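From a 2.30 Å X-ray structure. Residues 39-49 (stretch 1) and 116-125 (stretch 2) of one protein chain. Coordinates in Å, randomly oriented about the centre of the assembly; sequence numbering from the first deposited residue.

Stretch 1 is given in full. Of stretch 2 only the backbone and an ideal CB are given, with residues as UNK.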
# COMPACT_ATOMS: atom_id res chain seq x y z
N GLU A 39 3.05 -23.00 -13.25
CA GLU A 39 3.01 -22.29 -11.98
C GLU A 39 3.38 -20.80 -12.06
O GLU A 39 3.01 -20.02 -11.19
CB GLU A 39 3.78 -23.04 -10.87
CG GLU A 39 5.29 -23.12 -11.04
CD GLU A 39 5.97 -23.94 -9.92
OE1 GLU A 39 5.51 -25.08 -9.64
OE2 GLU A 39 6.96 -23.44 -9.34
N ARG A 40 4.10 -20.42 -13.12
CA ARG A 40 4.44 -19.01 -13.33
C ARG A 40 3.35 -18.22 -14.06
O ARG A 40 3.25 -17.01 -13.86
CB ARG A 40 5.81 -18.83 -13.97
CG ARG A 40 6.00 -19.54 -15.27
CD ARG A 40 7.33 -20.27 -15.27
NE ARG A 40 8.46 -19.39 -15.59
CZ ARG A 40 9.30 -19.60 -16.60
NH1 ARG A 40 9.16 -20.66 -17.40
NH2 ARG A 40 10.30 -18.74 -16.82
N ASP A 41 2.55 -18.88 -14.89
CA ASP A 41 1.32 -18.27 -15.40
C ASP A 41 0.33 -18.07 -14.25
O ASP A 41 -0.39 -17.09 -14.23
CB ASP A 41 0.65 -19.10 -16.51
CG ASP A 41 1.41 -19.09 -17.82
OD1 ASP A 41 1.14 -19.97 -18.65
OD2 ASP A 41 2.27 -18.21 -18.04
N LEU A 42 0.29 -19.03 -13.32
CA LEU A 42 -0.56 -18.93 -12.12
C LEU A 42 -0.15 -17.71 -11.28
O LEU A 42 -0.97 -16.85 -10.98
CB LEU A 42 -0.52 -20.21 -11.27
CG LEU A 42 -1.28 -20.14 -9.92
CD1 LEU A 42 -2.77 -19.82 -10.10
CD2 LEU A 42 -1.11 -21.40 -9.06
N TYR A 43 1.14 -17.66 -10.95
CA TYR A 43 1.75 -16.55 -10.23
C TYR A 43 1.41 -15.22 -10.89
O TYR A 43 0.88 -14.31 -10.25
CB TYR A 43 3.27 -16.75 -10.17
CG TYR A 43 3.99 -15.69 -9.38
CD1 TYR A 43 4.27 -15.88 -8.02
CD2 TYR A 43 4.40 -14.50 -9.99
CE1 TYR A 43 4.94 -14.90 -7.28
CE2 TYR A 43 5.07 -13.52 -9.26
CZ TYR A 43 5.33 -13.73 -7.91
OH TYR A 43 5.99 -12.75 -7.19
N ASP A 44 1.71 -15.12 -12.18
CA ASP A 44 1.45 -13.88 -12.90
C ASP A 44 -0.04 -13.51 -12.92
O ASP A 44 -0.38 -12.35 -12.70
CB ASP A 44 2.00 -13.96 -14.32
CG ASP A 44 3.51 -13.86 -14.36
OD1 ASP A 44 4.12 -13.28 -13.43
OD2 ASP A 44 4.11 -14.37 -15.34
N VAL A 45 -0.91 -14.48 -13.14
CA VAL A 45 -2.36 -14.20 -13.19
C VAL A 45 -2.87 -13.65 -11.85
O VAL A 45 -3.69 -12.73 -11.82
CB VAL A 45 -3.17 -15.45 -13.67
CG1 VAL A 45 -4.66 -15.32 -13.37
CG2 VAL A 45 -2.97 -15.66 -15.15
N VAL A 46 -2.38 -14.22 -10.74
CA VAL A 46 -2.82 -13.80 -9.42
C VAL A 46 -2.40 -12.35 -9.14
O VAL A 46 -3.22 -11.52 -8.71
CB VAL A 46 -2.35 -14.77 -8.30
CG1 VAL A 46 -2.59 -14.18 -6.92
CG2 VAL A 46 -3.09 -16.10 -8.42
N LEU A 47 -1.14 -12.04 -9.42
CA LEU A 47 -0.66 -10.66 -9.37
C LEU A 47 -1.45 -9.76 -10.32
O LEU A 47 -2.09 -8.82 -9.87
CB LEU A 47 0.85 -10.58 -9.65
CG LEU A 47 1.72 -10.58 -8.39
CD1 LEU A 47 1.68 -11.92 -7.67
CD2 LEU A 47 3.17 -10.18 -8.71
N PHE A 48 -1.42 -10.09 -11.62
CA PHE A 48 -2.03 -9.25 -12.65
C PHE A 48 -3.50 -8.89 -12.42
O PHE A 48 -3.90 -7.76 -12.65
CB PHE A 48 -1.84 -9.86 -14.05
CG PHE A 48 -0.40 -9.93 -14.52
CD1 PHE A 48 0.63 -9.45 -13.72
CD2 PHE A 48 -0.09 -10.44 -15.77
CE1 PHE A 48 1.96 -9.51 -14.16
CE2 PHE A 48 1.21 -10.50 -16.21
CZ PHE A 48 2.25 -10.05 -15.41
N ILE A 49 -4.31 -9.84 -11.94
CA ILE A 49 -5.73 -9.55 -11.70
C ILE A 49 -5.94 -8.50 -10.60
O ILE A 49 -6.97 -7.80 -10.59
CB ILE A 49 -6.56 -10.85 -11.45
CG1 ILE A 49 -8.06 -10.56 -11.56
CG2 ILE A 49 -6.20 -11.48 -10.11
CD1 ILE A 49 -8.93 -11.82 -11.72
N UNK A 116 1.97 -13.95 -25.03
CA UNK A 116 1.94 -14.80 -23.87
C UNK A 116 2.12 -13.96 -22.62
O UNK A 116 2.75 -12.90 -22.64
CB UNK A 116 3.02 -15.88 -23.96
N UNK A 117 1.54 -14.45 -21.53
CA UNK A 117 1.78 -13.88 -20.22
C UNK A 117 3.29 -13.88 -19.95
O UNK A 117 3.82 -12.96 -19.33
CB UNK A 117 1.02 -14.66 -19.14
N UNK A 118 3.98 -14.91 -20.44
CA UNK A 118 5.41 -15.03 -20.25
C UNK A 118 6.16 -13.86 -20.90
O UNK A 118 7.01 -13.24 -20.26
CB UNK A 118 5.90 -16.36 -20.82
N UNK A 119 5.83 -13.55 -22.15
CA UNK A 119 6.38 -12.39 -22.84
C UNK A 119 6.05 -11.05 -22.15
O UNK A 119 6.92 -10.18 -22.06
CB UNK A 119 5.86 -12.37 -24.28
N UNK A 120 4.82 -10.90 -21.66
CA UNK A 120 4.43 -9.72 -20.89
C UNK A 120 5.32 -9.56 -19.65
O UNK A 120 5.87 -8.49 -19.40
CB UNK A 120 2.96 -9.82 -20.48
N UNK A 121 5.46 -10.64 -18.90
CA UNK A 121 6.34 -10.69 -17.74
C UNK A 121 7.80 -10.32 -18.07
O UNK A 121 8.40 -9.53 -17.35
CB UNK A 121 6.29 -12.09 -17.13
N UNK A 122 8.33 -10.89 -19.15
CA UNK A 122 9.73 -10.65 -19.56
C UNK A 122 9.96 -9.20 -19.97
O UNK A 122 10.93 -8.59 -19.55
CB UNK A 122 10.11 -11.57 -20.72
N UNK A 123 9.05 -8.66 -20.78
CA UNK A 123 9.08 -7.27 -21.22
C UNK A 123 9.00 -6.30 -20.02
O UNK A 123 9.76 -5.32 -19.96
CB UNK A 123 7.93 -7.01 -22.19
N UNK A 124 8.09 -6.60 -19.09
CA UNK A 124 7.98 -5.85 -17.81
C UNK A 124 9.26 -5.87 -16.98
O UNK A 124 9.69 -4.83 -16.48
CB UNK A 124 6.84 -6.43 -16.97
N UNK A 125 9.86 -7.06 -16.83
CA UNK A 125 11.11 -7.19 -16.07
C UNK A 125 12.26 -6.39 -16.70
O UNK A 125 13.04 -5.77 -15.98
CB UNK A 125 11.50 -8.66 -15.97

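The two helices cross at 67°, and stretch 1 offers the second a face that begins with two carboxylates, Asp 41 and Asp 44, and ends in the ring of Phe 48.

Position 116 has an extended backbone (phi/psi -77/151) directly before the first helical residue, and its CB has nothing of stretch 1 within 5.5 Å. The free amides of the first turn call for an acceptor here, so Ser, Thr, Asp or Asn would suit. The residue is Thr 116, and its OG1 caps the helix by accepting from the backbone N of residue 119 at 2.9 Å.

At position 117 CA-to-CB points toward stretch 1, and the ideal CB lies 3.9 Å from Asp 41 OD2, 4.9 Å from Asp 44 OD2 and 5.1 Å from Phe 48 CE2. The acids might favour a small polar group, such as Ser or Thr, while the ring favours a compact apolar one, such as Ala or Val. It is Val 117, whose CG1 sits 3.5 Å from Asp 44 CB and 4.0 Å from Phe 48 CE2, packing on the carbon parts of this mixed surface.

Position 118 points sideways, with Asp 41 OD2 4.9 Å from its CB. A long basic chain could turn back to the acids; Lys or Arg would serve, Arg with more donors. Arg 118 does so. Its NH2 donates to Asp 41 OD2 at 2.6 Å, nearly straight at 174°, and to Asp 44 OD2 at 2.7 Å, while NH1 reaches the same Asp 44 OD2 at 2.8 Å. Thus one guanidinium bridges two acids a helical turn apart, both near its plane, and Arg 40 CG lies over one face. A water also links Asp 41 OD2 to the backbone N of Arg 118.

Position 119 is out of reach and leaves the choice broad, polar chains included; it is Lys 119.

Position 120 points toward stretch 1, its CB 4.7 Å from Phe 48 CE2, which suits Val, Ile, Leu or Ala. Val 120 brings CG1 to 4.0 Å from Phe 48 CE2.

Position 121 points sideways, yet its CB is only 3.6 Å from Asp 44 OD2 and 4.8 Å from Phe 48 CZ. A donor or a basic chain is expected, and a long one could pass the ring as well. Arg 121 donates from NH1 to Asp 44 OD1 at 3.0 Å, so the carboxylate is shared between two arginines; the same NH1 lies 3.6 Å from Phe 48 CE1.

Positions 122 and 123 offer no neighbour in stretch 1 within 5.5 Å of CB, so polar residues would do. They are Glu 122 and Thr 123, whose OG1 donates to Lys 119 O at 2.7 Å.

Position 124 points toward stretch 1 across a gap that a large apolar chain could span: Phe, Leu or Met. Phe 124 places CD1 4.5 Å from Phe 48 CZ.

Position 125 is out of reach and permissive. Asp 125 salt-bridges back to Arg 121, with OD1 3.4 Å from its NH2, a weak bond.

Stretch 2 (116-125) TVRKVRETFD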
# COMPACT_ATOMS: atom_id res chain seq x y z
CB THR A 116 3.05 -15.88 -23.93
OG1 THR A 116 4.34 -15.26 -23.89
CG2 THR A 116 2.92 -16.72 -25.20
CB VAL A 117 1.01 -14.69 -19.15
CG1 VAL A 117 1.26 -14.14 -17.75
CG2 VAL A 117 -0.49 -14.70 -19.48
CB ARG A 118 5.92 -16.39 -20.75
CG ARG A 118 7.18 -16.90 -20.04
CD ARG A 118 6.90 -17.69 -18.73
NE ARG A 118 5.54 -17.51 -18.22
CZ ARG A 118 5.17 -16.64 -17.28
NH1 ARG A 118 6.06 -15.85 -16.69
NH2 ARG A 118 3.89 -16.57 -16.93
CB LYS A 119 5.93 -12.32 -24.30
CG LYS A 119 6.87 -11.46 -25.16
CD LYS A 119 6.12 -10.64 -26.19
CE LYS A 119 6.85 -10.66 -27.53
NZ LYS A 119 6.37 -11.82 -28.38
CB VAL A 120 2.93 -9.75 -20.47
CG1 VAL A 120 2.62 -8.63 -19.49
CG2 VAL A 120 2.04 -9.63 -21.69
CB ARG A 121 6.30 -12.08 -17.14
CG ARG A 121 7.23 -12.28 -15.97
CD ARG A 121 6.46 -11.98 -14.71
NE ARG A 121 6.89 -10.73 -14.11
CZ ARG A 121 6.22 -10.09 -13.16
NH1 ARG A 121 5.06 -10.54 -12.71
NH2 ARG A 121 6.72 -8.96 -12.69
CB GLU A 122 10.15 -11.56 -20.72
CG GLU A 122 9.85 -13.05 -20.53
CD GLU A 122 10.91 -13.82 -19.74
OE1 GLU A 122 10.83 -15.07 -19.75
OE2 GLU A 122 11.81 -13.20 -19.10
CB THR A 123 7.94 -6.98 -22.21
OG1 THR A 123 7.94 -8.00 -23.22
CG2 THR A 123 8.10 -5.60 -22.85
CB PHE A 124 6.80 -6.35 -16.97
CG PHE A 124 5.45 -5.86 -17.44
CD1 PHE A 124 4.29 -6.31 -16.82
CD2 PHE A 124 5.33 -4.97 -18.50
CE1 PHE A 124 3.03 -5.86 -17.24
CE2 PHE A 124 4.08 -4.52 -18.93
CZ PHE A 124 2.93 -4.97 -18.29
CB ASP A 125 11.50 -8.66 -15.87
CG ASP A 125 10.60 -9.39 -14.85
OD1 ASP A 125 9.70 -8.76 -14.24
OD2 ASP A 125 10.80 -10.60 -14.66
O HOH W 1 2.55 -17.61 -20.90
O HOH W 2 4.77 -20.07 -18.71
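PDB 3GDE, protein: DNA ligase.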